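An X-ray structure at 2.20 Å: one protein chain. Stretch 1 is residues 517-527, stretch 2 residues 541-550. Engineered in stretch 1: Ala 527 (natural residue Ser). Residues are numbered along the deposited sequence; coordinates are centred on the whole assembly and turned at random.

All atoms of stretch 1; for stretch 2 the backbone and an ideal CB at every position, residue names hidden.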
# COMPACT_ATOMS: atom_id res chain seq x y z
N ASP A 517 -7.09 -26.53 12.83
CA ASP A 517 -7.46 -27.75 12.15
C ASP A 517 -7.05 -27.61 10.69
O ASP A 517 -7.62 -26.77 9.98
CB ASP A 517 -8.98 -27.89 12.28
CG ASP A 517 -9.54 -29.04 11.51
OD1 ASP A 517 -8.77 -29.73 10.81
OD2 ASP A 517 -10.78 -29.23 11.62
N PRO A 518 -6.11 -28.43 10.22
CA PRO A 518 -5.54 -28.21 8.91
C PRO A 518 -6.48 -28.55 7.75
O PRO A 518 -6.20 -28.15 6.61
CB PRO A 518 -4.32 -29.14 8.88
CG PRO A 518 -4.67 -30.22 9.88
CD PRO A 518 -5.41 -29.52 10.96
N ALA A 519 -7.55 -29.26 8.05
CA ALA A 519 -8.57 -29.50 7.05
C ALA A 519 -9.50 -28.27 6.91
O ALA A 519 -10.43 -28.36 6.11
CB ALA A 519 -9.41 -30.74 7.43
N ARG A 520 -9.34 -27.22 7.74
CA ARG A 520 -10.24 -26.05 7.70
C ARG A 520 -9.49 -24.72 7.56
O ARG A 520 -9.60 -23.82 8.39
CB ARG A 520 -11.22 -26.04 8.87
CG ARG A 520 -12.14 -27.27 8.89
CD ARG A 520 -13.25 -27.07 9.92
NE ARG A 520 -12.79 -27.10 11.30
CZ ARG A 520 -13.28 -26.36 12.30
NH1 ARG A 520 -14.20 -25.41 12.11
NH2 ARG A 520 -12.80 -26.53 13.53
N VAL A 521 -8.72 -24.64 6.49
CA VAL A 521 -7.90 -23.48 6.20
C VAL A 521 -8.40 -22.70 4.99
O VAL A 521 -8.51 -23.25 3.88
CB VAL A 521 -6.45 -23.86 5.96
CG1 VAL A 521 -5.63 -22.62 5.76
CG2 VAL A 521 -5.95 -24.64 7.16
N GLY A 522 -8.65 -21.42 5.23
CA GLY A 522 -9.08 -20.49 4.23
C GLY A 522 -7.94 -19.60 3.80
O GLY A 522 -7.08 -19.26 4.61
N LEU A 523 -7.97 -19.19 2.54
CA LEU A 523 -6.95 -18.34 2.01
C LEU A 523 -7.57 -17.13 1.29
O LEU A 523 -8.50 -17.32 0.53
CB LEU A 523 -6.10 -19.12 1.04
CG LEU A 523 -4.98 -18.41 0.36
CD1 LEU A 523 -3.90 -17.98 1.35
CD2 LEU A 523 -4.36 -19.33 -0.69
N THR A 524 -7.02 -15.92 1.54
CA THR A 524 -7.46 -14.71 0.91
C THR A 524 -6.28 -14.10 0.16
O THR A 524 -5.15 -14.34 0.49
CB THR A 524 -7.99 -13.65 1.87
OG1 THR A 524 -6.94 -13.16 2.71
CG2 THR A 524 -9.06 -14.19 2.74
N GLY A 525 -6.56 -13.31 -0.86
CA GLY A 525 -5.52 -12.54 -1.52
C GLY A 525 -6.03 -11.40 -2.40
O GLY A 525 -7.12 -11.47 -2.96
N LEU A 526 -5.24 -10.34 -2.45
CA LEU A 526 -5.41 -9.22 -3.34
C LEU A 526 -4.03 -8.90 -3.92
O LEU A 526 -3.01 -9.00 -3.25
CB LEU A 526 -5.97 -8.03 -2.58
CG LEU A 526 -6.10 -6.74 -3.38
CD1 LEU A 526 -7.30 -5.96 -2.85
CD2 LEU A 526 -4.86 -5.86 -3.27
N ALA A 527 -4.01 -8.52 -5.19
CA ALA A 527 -2.78 -8.16 -5.90
C ALA A 527 -1.83 -9.37 -5.94
O ALA A 527 -2.23 -10.43 -6.39
CB ALA A 527 -2.14 -6.93 -5.26
N UNK A 541 -3.80 -29.04 -2.25
CA UNK A 541 -5.13 -29.29 -1.71
C UNK A 541 -5.16 -28.96 -0.25
O UNK A 541 -5.87 -29.54 0.54
CB UNK A 541 -5.56 -30.74 -1.93
N UNK A 542 -4.38 -27.97 0.13
CA UNK A 542 -4.35 -27.56 1.53
C UNK A 542 -5.42 -26.58 1.93
O UNK A 542 -5.53 -26.30 3.12
CB UNK A 542 -2.99 -26.95 1.85
N UNK A 543 -6.19 -26.03 0.96
CA UNK A 543 -7.17 -24.97 1.30
C UNK A 543 -8.60 -25.40 1.16
O UNK A 543 -8.99 -25.90 0.16
CB UNK A 543 -6.95 -23.74 0.42
N UNK A 544 -9.41 -25.20 2.18
CA UNK A 544 -10.78 -25.62 2.10
C UNK A 544 -11.75 -24.51 1.59
O UNK A 544 -12.94 -24.79 1.35
CB UNK A 544 -11.22 -26.11 3.48
N UNK A 545 -11.27 -23.27 1.51
CA UNK A 545 -12.08 -22.13 0.99
C UNK A 545 -11.17 -20.96 0.68
O UNK A 545 -10.07 -20.86 1.26
CB UNK A 545 -13.15 -21.70 1.99
N UNK A 546 -11.57 -20.14 -0.29
CA UNK A 546 -10.76 -19.01 -0.67
C UNK A 546 -11.59 -17.81 -1.09
O UNK A 546 -12.76 -17.97 -1.49
CB UNK A 546 -9.81 -19.41 -1.80
N UNK A 547 -10.99 -16.63 -0.94
CA UNK A 547 -11.51 -15.39 -1.39
C UNK A 547 -10.39 -14.67 -2.10
O UNK A 547 -9.26 -14.69 -1.64
CB UNK A 547 -12.09 -14.57 -0.24
N UNK A 548 -10.69 -14.06 -3.26
CA UNK A 548 -9.72 -13.22 -3.98
C UNK A 548 -10.42 -11.94 -4.45
O UNK A 548 -11.62 -11.94 -4.67
CB UNK A 548 -9.11 -13.97 -5.17
N UNK A 549 -9.69 -10.86 -4.61
CA UNK A 549 -10.27 -9.61 -5.11
C UNK A 549 -10.21 -9.52 -6.64
O UNK A 549 -10.86 -8.67 -7.22
CB UNK A 549 -9.54 -8.41 -4.49
N UNK A 550 -9.44 -10.38 -7.26
CA UNK A 550 -9.35 -10.39 -8.69
C UNK A 550 -9.05 -11.78 -9.25
O UNK A 550 -8.63 -12.69 -8.54
CB UNK A 550 -8.28 -9.40 -9.14

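Position 541 lies ahead of the paired region, and nothing of stretch 1 comes within 5.5 Å of its CB; almost any side chain would fit, and the residue is His 541. Position 542 has a sideways CB, equally free of neighbours, so a long polar chain is as plausible as a short one. It is Arg 542, whose O is held through water to stretch 1, while NH1 is hydrogen-bonded elsewhere in the structure. Two waters each donate to Arg 542 O and to Pro 518 O, and one also accepts from Val 521 N, bridging the two stretches ahead of the parallel pairing.

At 543 the CB points sideways, 4.7 Å from Leu 523 CB, with the side chain of Val 521 nearby. This apolar surface suits a large aliphatic or aromatic group. Phe 543, with chi1 in m, places its ring so that Leu 523 CD2 sits over one face, 3.9 Å from the centroid, while Val 521 CG1 lies at the edge, 4.0 Å from Phe 543 CD1.

The CB of 544 points toward stretch 1, 3.6 Å from Ala 519 O and 4.3 Å from Arg 520 CA. Such close backbone favours a small residue. Ala 544 covers this corner with its methyl, and its N donates to Val 521 O (2.7 Å).

From 545 the strands run parallel. The CB of 545 shares a face with Gly 522, which offers no side chain, so various sizes are conceivable; Ala 545 is found, its O accepting from Leu 523 N (3.0 Å). Position 546 turns to the face of Leu 523, its CB 3.4 Å from Leu 523 O. A small residue is suitable but not dictated, and Ala 546 occupies it.

At 547 the CB returns to the other face, 4.3 Å from Thr 524 CG2, where a beta-branched or an apolar residue would pack well. Val 547 does so; its N donates to Leu 523 O (3.0 Å) and its O accepts from Gly 525 N (3.1 Å).

Position 548 pairs with Gly 525, leaving room for many side chains, and extended phi/psi of -136/153 suits beta-branching. Thr 548 fits this, and its OG1 donates to the O of position 550 (2.9 Å).

The CB of 549 points toward stretch 1 and lies 3.7 Å from Leu 526 CD1; a small polar or apolar residue would serve. In Ser 549, OG lies 3.3 Å from Leu 526 CG, and N donates to Gly 525 O (3.1 Å). Position 550 has a sideways CB and open choice; Ser 550 OG hydrogen-bonds a water that accepts from Ala 527 N, an engineered residue.

Stretch 2 (541-550) HRFAAAVTSS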
# COMPACT_ATOMS: atom_id res chain seq x y z
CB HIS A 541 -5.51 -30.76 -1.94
CG HIS A 541 -5.73 -31.10 -3.38
ND1 HIS A 541 -4.70 -31.45 -4.23
CD2 HIS A 541 -6.87 -31.18 -4.11
CE1 HIS A 541 -5.19 -31.71 -5.43
NE2 HIS A 541 -6.50 -31.54 -5.39
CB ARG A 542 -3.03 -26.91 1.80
CG ARG A 542 -1.88 -27.85 1.49
CD ARG A 542 -1.68 -28.87 2.58
NE ARG A 542 -0.26 -29.24 2.53
CZ ARG A 542 0.57 -29.09 3.55
NH1 ARG A 542 0.14 -28.65 4.74
NH2 ARG A 542 1.84 -29.38 3.37
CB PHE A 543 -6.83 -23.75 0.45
CG PHE A 543 -5.43 -23.31 0.65
CD1 PHE A 543 -5.06 -22.73 1.84
CD2 PHE A 543 -4.50 -23.49 -0.30
CE1 PHE A 543 -3.78 -22.32 2.05
CE2 PHE A 543 -3.20 -23.10 -0.09
CZ PHE A 543 -2.86 -22.51 1.09
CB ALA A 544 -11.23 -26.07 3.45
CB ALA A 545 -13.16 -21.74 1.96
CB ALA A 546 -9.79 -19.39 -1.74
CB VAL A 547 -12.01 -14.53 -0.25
CG1 VAL A 547 -12.51 -13.19 -0.78
CG2 VAL A 547 -13.16 -15.25 0.47
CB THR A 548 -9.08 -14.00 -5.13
OG1 THR A 548 -8.13 -13.18 -5.76
CG2 THR A 548 -10.07 -14.36 -6.24
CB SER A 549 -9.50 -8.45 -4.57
OG SER A 549 -8.23 -8.43 -5.20
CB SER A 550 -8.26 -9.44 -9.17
OG SER A 550 -6.99 -9.87 -8.70
O HOH W 1 -7.84 -26.76 4.73
O HOH W 2 -4.07 -27.46 5.12
O HOH W 3 -5.74 -8.15 -7.28
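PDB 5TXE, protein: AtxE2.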